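Local coordinates for protein nicotinate-nucleotide pyrophosphorylase (Pyrococcus furiosus, PDB 2I14) that probably makes nicotinate mononucleotide from nicotinate and phosphoribosyl pyrophosphate, with ATP consumed, in the biosynthesis of NAD(+), at residues 237-242 with 270-275. Numbering follows the deposited sequence.
Sequences AVRLDT and KIFVSG. With ZN (zinc ion), chain H; PCP (1-alpha-pyrophosphoryl-2-alpha,3-alpha-dihydroxy-4-beta-cyclopentane-methanol-5-phosphate), chain I.
K270 opens the pairing with A237. Its carbonyl O accepts a hydrogen bond from V238 N at 3.0 Å, and its CB rests beside the methyl of A237. I271 points to the other face of the sheet, where it meets L240. Its CG2 lies 3.4 Å from L240 CD2, and the two side chains cross at a slant. I271 also packs on helix 250-263. F272 N donates a hydrogen bond to V238 O, and F272 O accepts one from L240 N. The F272 ring lies on the same face as A237 and R239. R239 CG is anti to the backbone N (chi1 -161°), and R239 runs side by side with F272, with CG 3.6 Å from ring atom CD1. The guanidinium and ring planes are 31° apart.

These are neighbouring parallel strands of a beta-alpha-beta unit, 237-240 and 270-274, linked through helix 250-263. They belong to the barrel-like C-terminal domain of the quinolinate phosphoribosyltransferase family, and pocket residues R239, D241, S274 and G275 lie at or just beyond their C-terminal ends.

V273 returns to the L240 face and sets CG1 against L240 CB. S274 N closes the ladder on L240 O at 3.1 Å. The S274 OG sits over one face of the R239 guanidinium, 3.7 Å from NE and offset toward the rim. R239 NH2 is 3.2 Å from O3A of the bound PCP, and it makes a long salt bridge to D241 OD1. An alanine in place of R239 would probably leave the pyrophosphate without this positive charge and F272 CD1 without its aliphatic neighbour. The S274 carbonyl O receives a CA-H...O contact from D241. D241 OD2 binds the zinc ion at 2.4 Å, together with H184. G275 follows at the pocket, near the PCP phosphate oxygen O2P.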
loop_
_atom_site.group_PDB
_atom_site.type_symbol
_atom_site.label_atom_id
_atom_site.label_comp_id
_atom_site.label_asym_id
_atom_site.label_seq_id
_atom_site.Cartn_x
_atom_site.Cartn_y
_atom_site.Cartn_z
ATOM N N ALA A 237 43.022 6.183 3.144
ATOM C CA ALA A 237 41.640 6.178 2.696
ATOM C C ALA A 237 40.999 7.533 2.861
ATOM O O ALA A 237 41.526 8.409 3.532
ATOM C CB ALA A 237 40.845 5.138 3.474
ATOM N N VAL A 238 39.849 7.695 2.228
ATOM C CA VAL A 238 39.096 8.932 2.320
ATOM C C VAL A 238 37.760 8.585 2.971
ATOM O O VAL A 238 37.174 7.549 2.661
ATOM C CB VAL A 238 38.884 9.544 0.916
ATOM C CG1 VAL A 238 37.521 10.215 0.828
ATOM C CG2 VAL A 238 39.989 10.558 0.632
ATOM N N ARG A 239 37.284 9.432 3.881
ATOM C CA ARG A 239 36.007 9.163 4.550
ATOM C C ARG A 239 34.868 10.024 4.034
ATOM O O ARG A 239 34.995 11.245 3.946
ATOM C CB ARG A 239 36.125 9.371 6.064
ATOM C CG ARG A 239 35.024 8.686 6.866
ATOM C CD ARG A 239 35.179 8.891 8.370
ATOM N NE ARG A 239 34.508 10.107 8.838
ATOM C CZ ARG A 239 34.478 10.515 10.105
ATOM N NH1 ARG A 239 35.082 9.819 11.056
ATOM N NH2 ARG A 239 33.827 11.617 10.426
ATOM N N LEU A 240 33.760 9.377 3.684
ATOM C CA LEU A 240 32.575 10.087 3.217
ATOM C C LEU A 240 31.470 9.915 4.252
ATOM O O LEU A 240 31.132 8.789 4.643
ATOM C CB LEU A 240 32.097 9.552 1.869
ATOM C CG LEU A 240 33.040 9.712 0.679
ATOM C CD1 LEU A 240 33.592 11.139 0.644
ATOM C CD2 LEU A 240 34.174 8.697 0.792
ATOM N N ASP A 241 30.934 11.042 4.709
ATOM C CA ASP A 241 29.868 11.050 5.702
ATOM C C ASP A 241 28.888 12.153 5.333
ATOM O O ASP A 241 28.446 12.928 6.180
ATOM C CB ASP A 241 30.436 11.297 7.113
ATOM C CG ASP A 241 31.093 12.662 7.253
ATOM O OD1 ASP A 241 31.200 13.180 8.388
ATOM O OD2 ASP A 241 31.507 13.216 6.219
ATOM N N THR A 242 28.554 12.224 4.055
ATOM C CA THR A 242 27.633 13.247 3.582
ATOM C C THR A 242 26.434 13.458 4.510
ATOM O O THR A 242 25.758 12.503 4.905
ATOM C CB THR A 242 27.103 12.896 2.187
ATOM O OG1 THR A 242 28.208 12.590 1.336
ATOM C CG2 THR A 242 26.334 14.059 1.597
ATOM N N LYS A 270 41.348 4.137 -0.661
ATOM C CA LYS A 270 40.092 3.431 -0.510
ATOM C C LYS A 270 38.968 4.369 -0.066
ATOM O O LYS A 270 39.204 5.507 0.344
ATOM C CB LYS A 270 40.259 2.327 0.520
ATOM C CG LYS A 270 41.380 1.346 0.222
ATOM C CD LYS A 270 41.623 0.447 1.431
ATOM C CE LYS A 270 42.575 -0.675 1.120
ATOM N NZ LYS A 270 42.023 -1.550 0.056
ATOM N N ILE A 271 37.740 3.875 -0.155
ATOM C CA ILE A 271 36.576 4.651 0.238
ATOM C C ILE A 271 36.016 4.133 1.549
ATOM O O ILE A 271 35.494 3.021 1.619
ATOM C CB ILE A 271 35.467 4.577 -0.818
ATOM C CG1 ILE A 271 36.024 4.977 -2.190
ATOM C CG2 ILE A 271 34.326 5.510 -0.430
ATOM C CD1 ILE A 271 36.490 6.420 -2.275
ATOM N N PHE A 272 36.141 4.948 2.588
ATOM C CA PHE A 272 35.647 4.607 3.905
ATOM C C PHE A 272 34.432 5.496 4.171
ATOM O O PHE A 272 34.513 6.722 4.039
ATOM C CB PHE A 272 36.740 4.864 4.930
ATOM C CG PHE A 272 36.387 4.420 6.317
ATOM C CD1 PHE A 272 35.449 5.122 7.077
ATOM C CD2 PHE A 272 36.986 3.293 6.867
ATOM C CE1 PHE A 272 35.118 4.706 8.364
ATOM C CE2 PHE A 272 36.658 2.866 8.156
ATOM C CZ PHE A 272 35.726 3.571 8.905
ATOM N N VAL A 273 33.299 4.881 4.515
ATOM C CA VAL A 273 32.082 5.650 4.778
ATOM C C VAL A 273 31.481 5.396 6.153
ATOM O O VAL A 273 31.653 4.337 6.758
ATOM C CB VAL A 273 30.973 5.379 3.723
ATOM C CG1 VAL A 273 31.514 5.579 2.327
ATOM C CG2 VAL A 273 30.405 3.979 3.911
ATOM N N SER A 274 30.777 6.401 6.637
ATOM C CA SER A 274 30.133 6.305 7.915
ATOM C C SER A 274 29.049 7.375 7.899
ATOM O O SER A 274 29.109 8.317 7.107
ATOM C CB SER A 274 31.141 6.578 9.029
ATOM O OG SER A 274 31.502 7.950 9.042
ATOM N N GLY A 275 28.047 7.222 8.758
ATOM C CA GLY A 275 26.997 8.213 8.798
ATOM C C GLY A 275 25.622 7.628 8.608
ATOM O O GLY A 275 25.237 7.262 7.498
HETATM ZN ZN ZN H . 31.029 15.464 6.782
HETATM C C1 PCP I . 29.133 10.426 13.173
HETATM C C2 PCP I . 29.461 9.669 14.480
HETATM C C3 PCP I . 30.216 8.401 14.011
HETATM C C4 PCP I . 29.559 8.027 12.663
HETATM C C5 PCP I . 29.203 9.367 12.119
HETATM C CP PCP I . 28.338 7.057 12.764
HETATM O O1 PCP I . 30.229 11.423 12.814
HETATM O O2 PCP I . 30.285 10.459 15.342
HETATM O O3 PCP I . 31.619 8.626 13.785
HETATM O OP PCP I . 27.200 7.549 13.555
HETATM P P PCP I . 25.640 7.272 13.156
HETATM O O1P PCP I . 24.943 6.880 14.400
HETATM O O2P PCP I . 25.648 6.175 12.137
HETATM O O3P PCP I . 25.122 8.566 12.625
HETATM P PA PCP I . 30.206 12.393 11.552
HETATM O O1A PCP I . 28.901 13.166 11.618
HETATM O O2A PCP I . 30.273 11.496 10.333
HETATM O O3A PCP I . 31.481 13.273 11.765
HETATM P PB PCP I . 32.239 13.895 12.964
HETATM O O1B PCP I . 33.314 14.829 12.522
HETATM O O2B PCP I . 32.898 12.888 13.771
HETATM O O3B PCP I . 31.311 14.649 13.856
#